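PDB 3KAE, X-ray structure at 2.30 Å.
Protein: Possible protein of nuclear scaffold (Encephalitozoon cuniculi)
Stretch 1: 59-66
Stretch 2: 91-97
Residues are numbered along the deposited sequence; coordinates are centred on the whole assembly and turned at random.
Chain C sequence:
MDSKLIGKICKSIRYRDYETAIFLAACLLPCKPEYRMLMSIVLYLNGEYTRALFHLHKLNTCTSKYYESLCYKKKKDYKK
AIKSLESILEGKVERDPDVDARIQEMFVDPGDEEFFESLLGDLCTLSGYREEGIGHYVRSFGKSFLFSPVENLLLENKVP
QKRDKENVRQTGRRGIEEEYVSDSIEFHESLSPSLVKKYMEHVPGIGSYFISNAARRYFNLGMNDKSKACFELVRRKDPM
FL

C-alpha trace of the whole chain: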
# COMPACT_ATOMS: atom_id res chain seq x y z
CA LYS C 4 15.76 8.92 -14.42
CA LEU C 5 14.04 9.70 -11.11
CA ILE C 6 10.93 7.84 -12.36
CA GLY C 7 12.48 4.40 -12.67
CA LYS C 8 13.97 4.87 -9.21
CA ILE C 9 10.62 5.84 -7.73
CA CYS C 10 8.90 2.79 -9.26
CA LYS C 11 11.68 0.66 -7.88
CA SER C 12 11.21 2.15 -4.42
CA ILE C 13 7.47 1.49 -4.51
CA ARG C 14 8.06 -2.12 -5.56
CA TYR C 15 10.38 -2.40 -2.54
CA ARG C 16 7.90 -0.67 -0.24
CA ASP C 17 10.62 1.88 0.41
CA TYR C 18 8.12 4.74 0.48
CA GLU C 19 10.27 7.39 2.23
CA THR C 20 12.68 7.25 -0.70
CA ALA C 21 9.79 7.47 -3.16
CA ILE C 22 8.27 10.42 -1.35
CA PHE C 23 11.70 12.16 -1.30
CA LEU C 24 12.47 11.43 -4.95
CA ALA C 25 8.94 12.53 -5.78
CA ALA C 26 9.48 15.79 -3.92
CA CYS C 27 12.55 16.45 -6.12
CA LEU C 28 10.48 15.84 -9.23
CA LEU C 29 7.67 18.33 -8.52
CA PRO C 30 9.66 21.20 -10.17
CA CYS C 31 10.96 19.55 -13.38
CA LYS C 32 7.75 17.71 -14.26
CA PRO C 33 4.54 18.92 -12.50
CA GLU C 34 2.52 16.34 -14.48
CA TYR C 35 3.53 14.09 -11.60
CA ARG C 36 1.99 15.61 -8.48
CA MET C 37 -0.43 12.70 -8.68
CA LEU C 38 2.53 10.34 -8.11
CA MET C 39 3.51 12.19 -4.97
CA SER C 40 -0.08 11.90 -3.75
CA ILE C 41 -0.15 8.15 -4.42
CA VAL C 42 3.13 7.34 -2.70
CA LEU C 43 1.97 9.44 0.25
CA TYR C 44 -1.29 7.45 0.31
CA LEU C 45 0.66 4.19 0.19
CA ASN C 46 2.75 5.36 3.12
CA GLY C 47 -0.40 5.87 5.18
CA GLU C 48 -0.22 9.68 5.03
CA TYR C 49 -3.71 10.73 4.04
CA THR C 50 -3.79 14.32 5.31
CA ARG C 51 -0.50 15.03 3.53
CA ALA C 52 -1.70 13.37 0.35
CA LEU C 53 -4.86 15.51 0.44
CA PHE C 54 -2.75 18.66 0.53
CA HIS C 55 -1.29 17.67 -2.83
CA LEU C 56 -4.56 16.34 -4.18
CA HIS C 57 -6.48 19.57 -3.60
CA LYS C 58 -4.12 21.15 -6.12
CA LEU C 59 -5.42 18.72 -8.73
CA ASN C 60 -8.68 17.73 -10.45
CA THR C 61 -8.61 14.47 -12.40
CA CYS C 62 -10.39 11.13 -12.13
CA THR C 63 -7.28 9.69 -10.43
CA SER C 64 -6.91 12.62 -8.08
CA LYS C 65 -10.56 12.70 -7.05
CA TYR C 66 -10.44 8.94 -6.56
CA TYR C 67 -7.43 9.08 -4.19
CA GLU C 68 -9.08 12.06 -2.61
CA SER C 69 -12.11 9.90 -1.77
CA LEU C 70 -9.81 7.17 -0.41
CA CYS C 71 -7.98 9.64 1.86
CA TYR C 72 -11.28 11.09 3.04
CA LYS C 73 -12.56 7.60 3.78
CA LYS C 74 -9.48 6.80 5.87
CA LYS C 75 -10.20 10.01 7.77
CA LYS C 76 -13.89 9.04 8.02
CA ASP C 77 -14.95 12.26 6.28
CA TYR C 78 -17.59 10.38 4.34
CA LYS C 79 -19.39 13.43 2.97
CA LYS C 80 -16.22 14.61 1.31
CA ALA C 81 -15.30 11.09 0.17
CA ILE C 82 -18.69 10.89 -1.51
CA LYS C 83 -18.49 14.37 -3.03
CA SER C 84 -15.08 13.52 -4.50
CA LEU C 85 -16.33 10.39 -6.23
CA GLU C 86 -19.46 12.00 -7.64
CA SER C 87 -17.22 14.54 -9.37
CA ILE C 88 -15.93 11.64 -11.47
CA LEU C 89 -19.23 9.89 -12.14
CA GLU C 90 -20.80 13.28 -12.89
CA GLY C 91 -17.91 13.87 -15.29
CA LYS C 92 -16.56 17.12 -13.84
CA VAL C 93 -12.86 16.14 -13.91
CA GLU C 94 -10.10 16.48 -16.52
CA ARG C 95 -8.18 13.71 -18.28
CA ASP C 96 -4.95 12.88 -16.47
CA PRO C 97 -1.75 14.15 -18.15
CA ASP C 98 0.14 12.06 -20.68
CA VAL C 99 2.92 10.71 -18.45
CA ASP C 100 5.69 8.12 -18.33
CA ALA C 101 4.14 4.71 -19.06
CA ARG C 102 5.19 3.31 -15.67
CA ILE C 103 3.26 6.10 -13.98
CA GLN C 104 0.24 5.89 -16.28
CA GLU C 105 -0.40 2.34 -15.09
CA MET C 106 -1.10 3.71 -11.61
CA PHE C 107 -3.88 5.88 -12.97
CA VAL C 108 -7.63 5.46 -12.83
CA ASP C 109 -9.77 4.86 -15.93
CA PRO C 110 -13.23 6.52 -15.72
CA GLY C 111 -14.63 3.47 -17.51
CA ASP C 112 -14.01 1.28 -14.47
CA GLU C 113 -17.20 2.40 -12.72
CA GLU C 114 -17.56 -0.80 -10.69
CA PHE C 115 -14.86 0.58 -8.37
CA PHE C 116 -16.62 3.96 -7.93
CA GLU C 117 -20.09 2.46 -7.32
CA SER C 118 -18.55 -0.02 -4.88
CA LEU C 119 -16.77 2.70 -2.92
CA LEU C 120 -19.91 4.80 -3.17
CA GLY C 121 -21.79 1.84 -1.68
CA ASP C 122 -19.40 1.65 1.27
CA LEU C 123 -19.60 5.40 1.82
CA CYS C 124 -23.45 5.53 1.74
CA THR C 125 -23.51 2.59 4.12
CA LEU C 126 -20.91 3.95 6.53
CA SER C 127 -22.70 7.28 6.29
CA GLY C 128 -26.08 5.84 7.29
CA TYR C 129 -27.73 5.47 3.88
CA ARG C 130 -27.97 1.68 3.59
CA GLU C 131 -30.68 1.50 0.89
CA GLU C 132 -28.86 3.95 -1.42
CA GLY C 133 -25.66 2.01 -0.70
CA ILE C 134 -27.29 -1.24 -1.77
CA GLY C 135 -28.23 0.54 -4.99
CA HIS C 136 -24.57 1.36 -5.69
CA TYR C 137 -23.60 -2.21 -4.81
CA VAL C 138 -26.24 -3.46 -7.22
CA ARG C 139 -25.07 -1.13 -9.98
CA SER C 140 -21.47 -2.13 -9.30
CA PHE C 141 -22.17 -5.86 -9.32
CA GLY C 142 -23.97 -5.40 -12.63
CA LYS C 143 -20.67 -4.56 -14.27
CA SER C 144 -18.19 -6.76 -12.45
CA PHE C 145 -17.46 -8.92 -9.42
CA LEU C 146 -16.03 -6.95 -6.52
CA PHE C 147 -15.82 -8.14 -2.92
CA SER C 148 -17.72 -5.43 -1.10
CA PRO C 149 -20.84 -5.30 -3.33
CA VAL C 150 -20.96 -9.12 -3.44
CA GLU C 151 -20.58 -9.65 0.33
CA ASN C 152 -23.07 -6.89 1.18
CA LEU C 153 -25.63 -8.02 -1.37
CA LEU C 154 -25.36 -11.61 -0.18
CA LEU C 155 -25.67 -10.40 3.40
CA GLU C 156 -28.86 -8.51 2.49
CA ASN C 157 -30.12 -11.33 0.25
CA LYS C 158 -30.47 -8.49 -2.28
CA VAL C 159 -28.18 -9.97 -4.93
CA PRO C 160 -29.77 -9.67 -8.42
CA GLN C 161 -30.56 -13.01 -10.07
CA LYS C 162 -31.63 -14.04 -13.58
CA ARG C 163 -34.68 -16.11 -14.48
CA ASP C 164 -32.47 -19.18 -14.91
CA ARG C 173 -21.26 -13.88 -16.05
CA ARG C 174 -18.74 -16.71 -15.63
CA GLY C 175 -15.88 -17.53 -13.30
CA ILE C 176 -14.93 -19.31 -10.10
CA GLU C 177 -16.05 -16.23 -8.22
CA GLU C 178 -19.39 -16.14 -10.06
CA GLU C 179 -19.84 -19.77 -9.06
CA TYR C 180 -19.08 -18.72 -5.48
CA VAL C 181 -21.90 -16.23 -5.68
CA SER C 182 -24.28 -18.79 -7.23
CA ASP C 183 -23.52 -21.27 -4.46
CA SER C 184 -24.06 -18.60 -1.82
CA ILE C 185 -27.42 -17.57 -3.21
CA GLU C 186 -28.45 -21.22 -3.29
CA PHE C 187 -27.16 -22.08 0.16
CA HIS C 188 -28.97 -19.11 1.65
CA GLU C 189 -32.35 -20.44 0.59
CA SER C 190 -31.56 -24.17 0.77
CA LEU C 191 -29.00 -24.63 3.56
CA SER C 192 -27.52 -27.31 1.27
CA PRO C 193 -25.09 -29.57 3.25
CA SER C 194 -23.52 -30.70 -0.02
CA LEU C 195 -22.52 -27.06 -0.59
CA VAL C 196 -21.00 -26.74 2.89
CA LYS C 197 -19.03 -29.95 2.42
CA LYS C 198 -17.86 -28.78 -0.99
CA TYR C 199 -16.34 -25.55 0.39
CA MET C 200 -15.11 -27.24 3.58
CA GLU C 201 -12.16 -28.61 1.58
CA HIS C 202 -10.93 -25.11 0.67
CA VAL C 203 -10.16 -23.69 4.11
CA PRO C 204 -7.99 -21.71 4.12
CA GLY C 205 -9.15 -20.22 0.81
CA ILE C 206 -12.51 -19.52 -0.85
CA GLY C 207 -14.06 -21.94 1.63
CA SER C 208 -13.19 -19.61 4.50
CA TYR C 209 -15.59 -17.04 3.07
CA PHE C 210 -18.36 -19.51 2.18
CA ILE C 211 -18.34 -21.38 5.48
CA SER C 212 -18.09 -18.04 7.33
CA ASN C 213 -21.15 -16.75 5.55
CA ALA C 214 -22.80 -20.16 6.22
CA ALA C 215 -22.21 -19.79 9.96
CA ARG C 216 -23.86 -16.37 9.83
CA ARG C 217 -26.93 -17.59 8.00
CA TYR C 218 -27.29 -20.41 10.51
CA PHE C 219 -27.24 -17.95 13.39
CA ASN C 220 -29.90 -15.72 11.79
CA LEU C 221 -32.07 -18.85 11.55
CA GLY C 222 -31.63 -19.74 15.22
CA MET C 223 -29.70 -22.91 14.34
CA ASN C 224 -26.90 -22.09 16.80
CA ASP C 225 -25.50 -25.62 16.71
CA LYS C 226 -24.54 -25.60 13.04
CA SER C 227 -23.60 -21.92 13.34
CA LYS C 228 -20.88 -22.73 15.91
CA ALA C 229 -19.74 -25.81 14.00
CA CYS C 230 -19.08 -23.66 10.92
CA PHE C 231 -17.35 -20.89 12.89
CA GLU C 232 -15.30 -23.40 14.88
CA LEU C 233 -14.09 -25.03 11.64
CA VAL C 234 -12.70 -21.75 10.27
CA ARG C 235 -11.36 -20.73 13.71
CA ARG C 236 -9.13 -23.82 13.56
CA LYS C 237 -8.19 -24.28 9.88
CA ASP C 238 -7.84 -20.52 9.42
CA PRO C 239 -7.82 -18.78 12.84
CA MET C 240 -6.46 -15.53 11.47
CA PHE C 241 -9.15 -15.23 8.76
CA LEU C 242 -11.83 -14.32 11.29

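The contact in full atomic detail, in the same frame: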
# COMPACT_ATOMS: atom_id res chain seq x y z
N LEU C 59 -5.13 19.43 -7.49
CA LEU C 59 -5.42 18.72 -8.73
C LEU C 59 -6.93 18.53 -8.94
O LEU C 59 -7.73 18.80 -8.04
CB LEU C 59 -4.73 17.35 -8.73
CG LEU C 59 -3.23 17.31 -8.46
CD1 LEU C 59 -2.72 15.87 -8.36
CD2 LEU C 59 -2.49 18.06 -9.57
N ASN C 60 -7.30 18.07 -10.14
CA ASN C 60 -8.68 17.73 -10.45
C ASN C 60 -8.79 16.75 -11.62
O ASN C 60 -9.21 17.11 -12.72
CB ASN C 60 -9.51 18.98 -10.75
CG ASN C 60 -11.00 18.68 -10.83
OD1 ASN C 60 -11.60 18.70 -11.91
ND2 ASN C 60 -11.61 18.40 -9.69
N THR C 61 -8.40 15.50 -11.39
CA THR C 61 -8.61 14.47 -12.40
C THR C 61 -9.37 13.28 -11.80
O THR C 61 -9.61 13.22 -10.59
CB THR C 61 -7.28 13.98 -13.02
OG1 THR C 61 -6.54 13.23 -12.05
CG2 THR C 61 -6.43 15.16 -13.54
N CYS C 62 -9.74 12.33 -12.64
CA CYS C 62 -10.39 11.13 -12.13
C CYS C 62 -9.51 10.44 -11.08
O CYS C 62 -10.03 10.00 -10.03
CB CYS C 62 -10.74 10.16 -13.27
SG CYS C 62 -9.41 9.89 -14.47
N THR C 63 -8.20 10.37 -11.34
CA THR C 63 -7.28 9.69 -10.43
C THR C 63 -7.12 10.47 -9.14
O THR C 63 -7.02 9.90 -8.07
CB THR C 63 -5.88 9.46 -11.04
OG1 THR C 63 -5.98 8.80 -12.31
CG2 THR C 63 -5.04 8.59 -10.13
N SER C 64 -7.14 11.79 -9.25
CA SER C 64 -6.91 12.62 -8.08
C SER C 64 -8.13 12.59 -7.18
O SER C 64 -8.01 12.44 -5.97
CB SER C 64 -6.53 14.08 -8.47
OG SER C 64 -7.65 14.96 -8.46
N LYS C 65 -9.30 12.73 -7.79
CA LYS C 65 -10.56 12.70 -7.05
C LYS C 65 -10.80 11.33 -6.43
O LYS C 65 -11.32 11.22 -5.33
CB LYS C 65 -11.73 13.10 -7.95
CG LYS C 65 -11.78 14.58 -8.23
CD LYS C 65 -11.89 15.37 -6.94
CE LYS C 65 -11.98 16.86 -7.21
NZ LYS C 65 -12.04 17.67 -5.96
N TYR C 66 -10.36 10.29 -7.13
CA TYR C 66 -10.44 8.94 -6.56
C TYR C 66 -9.58 8.79 -5.29
O TYR C 66 -10.08 8.40 -4.24
CB TYR C 66 -10.10 7.88 -7.62
CG TYR C 66 -10.31 6.48 -7.12
CD1 TYR C 66 -11.59 5.98 -6.92
CD2 TYR C 66 -9.23 5.67 -6.82
CE1 TYR C 66 -11.78 4.71 -6.43
CE2 TYR C 66 -9.42 4.39 -6.36
CZ TYR C 66 -10.69 3.93 -6.16
OH TYR C 66 -10.85 2.66 -5.70
N GLY C 91 -18.76 13.41 -14.21
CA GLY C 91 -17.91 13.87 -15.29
C GLY C 91 -17.46 15.32 -15.21
O GLY C 91 -17.46 16.02 -16.22
N LYS C 92 -17.07 15.77 -14.02
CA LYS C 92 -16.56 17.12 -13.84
C LYS C 92 -15.05 17.16 -13.54
O LYS C 92 -14.56 18.04 -12.82
CB LYS C 92 -17.36 17.86 -12.76
N VAL C 93 -14.31 16.20 -14.09
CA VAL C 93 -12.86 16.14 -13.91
C VAL C 93 -12.15 16.09 -15.27
O VAL C 93 -12.75 15.70 -16.28
CB VAL C 93 -12.44 14.90 -13.09
CG1 VAL C 93 -13.19 14.85 -11.76
CG2 VAL C 93 -12.69 13.64 -13.89
N GLU C 94 -10.88 16.48 -15.29
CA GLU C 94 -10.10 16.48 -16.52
C GLU C 94 -9.43 15.13 -16.73
O GLU C 94 -9.27 14.35 -15.79
CB GLU C 94 -9.02 17.57 -16.50
CG GLU C 94 -9.22 18.68 -15.47
CD GLU C 94 -10.31 19.66 -15.85
OE1 GLU C 94 -10.99 19.44 -16.88
OE2 GLU C 94 -10.48 20.67 -15.12
N ARG C 95 -9.02 14.86 -17.97
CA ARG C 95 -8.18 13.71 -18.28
C ARG C 95 -6.80 13.88 -17.66
O ARG C 95 -6.20 14.96 -17.75
CB ARG C 95 -8.03 13.56 -19.80
CG ARG C 95 -9.35 13.48 -20.56
CD ARG C 95 -9.14 13.46 -22.07
NE ARG C 95 -8.99 14.80 -22.65
CZ ARG C 95 -8.95 15.06 -23.95
NH1 ARG C 95 -9.05 14.07 -24.83
NH2 ARG C 95 -8.82 16.31 -24.38
N ASP C 96 -6.30 12.84 -17.01
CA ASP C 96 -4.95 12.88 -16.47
C ASP C 96 -3.95 13.22 -17.57
O ASP C 96 -4.20 12.98 -18.75
CB ASP C 96 -4.57 11.56 -15.80
CG ASP C 96 -5.18 11.41 -14.41
OD1 ASP C 96 -4.41 11.40 -13.42
OD2 ASP C 96 -6.42 11.30 -14.29
N PRO C 97 -2.80 13.80 -17.19
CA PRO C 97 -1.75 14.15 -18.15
C PRO C 97 -1.13 12.92 -18.81
O PRO C 97 -1.05 11.86 -18.19
CB PRO C 97 -0.70 14.84 -17.27
CG PRO C 97 -1.42 15.23 -16.02
CD PRO C 97 -2.46 14.20 -15.81

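The firmest link between the two stretches is a backbone hydrogen bond. Glu94 N donates to Asn60 O at 3.1 Å, and the angle at the hydrogen is 168°, so the bond is nearly straight. It ties the extended segment before a helix to an irregular loop.

Asp96 supplies the other polar anchor. Its CA-to-CB bond points sideways, but the carboxylate at the end comes nearer to the helix start. There it meets two threonine hydroxyls. Thr61 OG1 lies 3.1 Å from Asp96 OD1 and 3.0 Å from Asp96 OD2. Thr63 OG1 lies 3.2 Å from each of the same two oxygens. These hydrogen bonds are weak, and which oxygen each hydroxyl favours is not settled. Cys62 SG also sits close, 3.3 Å from Asp96 OD2.

Thr61 has a second role as the N-cap of the helix that begins at Cys62. Its chi1 is p, and Thr61 OG1 accepts from Ser64 N at 3.2 Å. In return, Thr61 N donates to Ser64 OG at 3.1 Å. Threonine suits this place because one hydroxyl can cap the helix and also face Asp96. Thr61 CA approaches Glu94 O at 3.5 Å in a CA-H...O contact.

Packing centres on Val93, whose CA-to-CB bond points toward stretch 1. Val93 CG2 lies 4.0 Å from Cys62 CB, and Val93 CG1 lies 3.8 Å from Lys65 CG. A branched apolar side chain fits here, since its two methyls reach different residues of the first helical turn. Cys62 and Thr63 are buried. The CA-to-CB bond of Lys65 points toward the loop but its end leads away, so the contact with Val93 is made near the base of the chain. The two stretches together bury 392 Å².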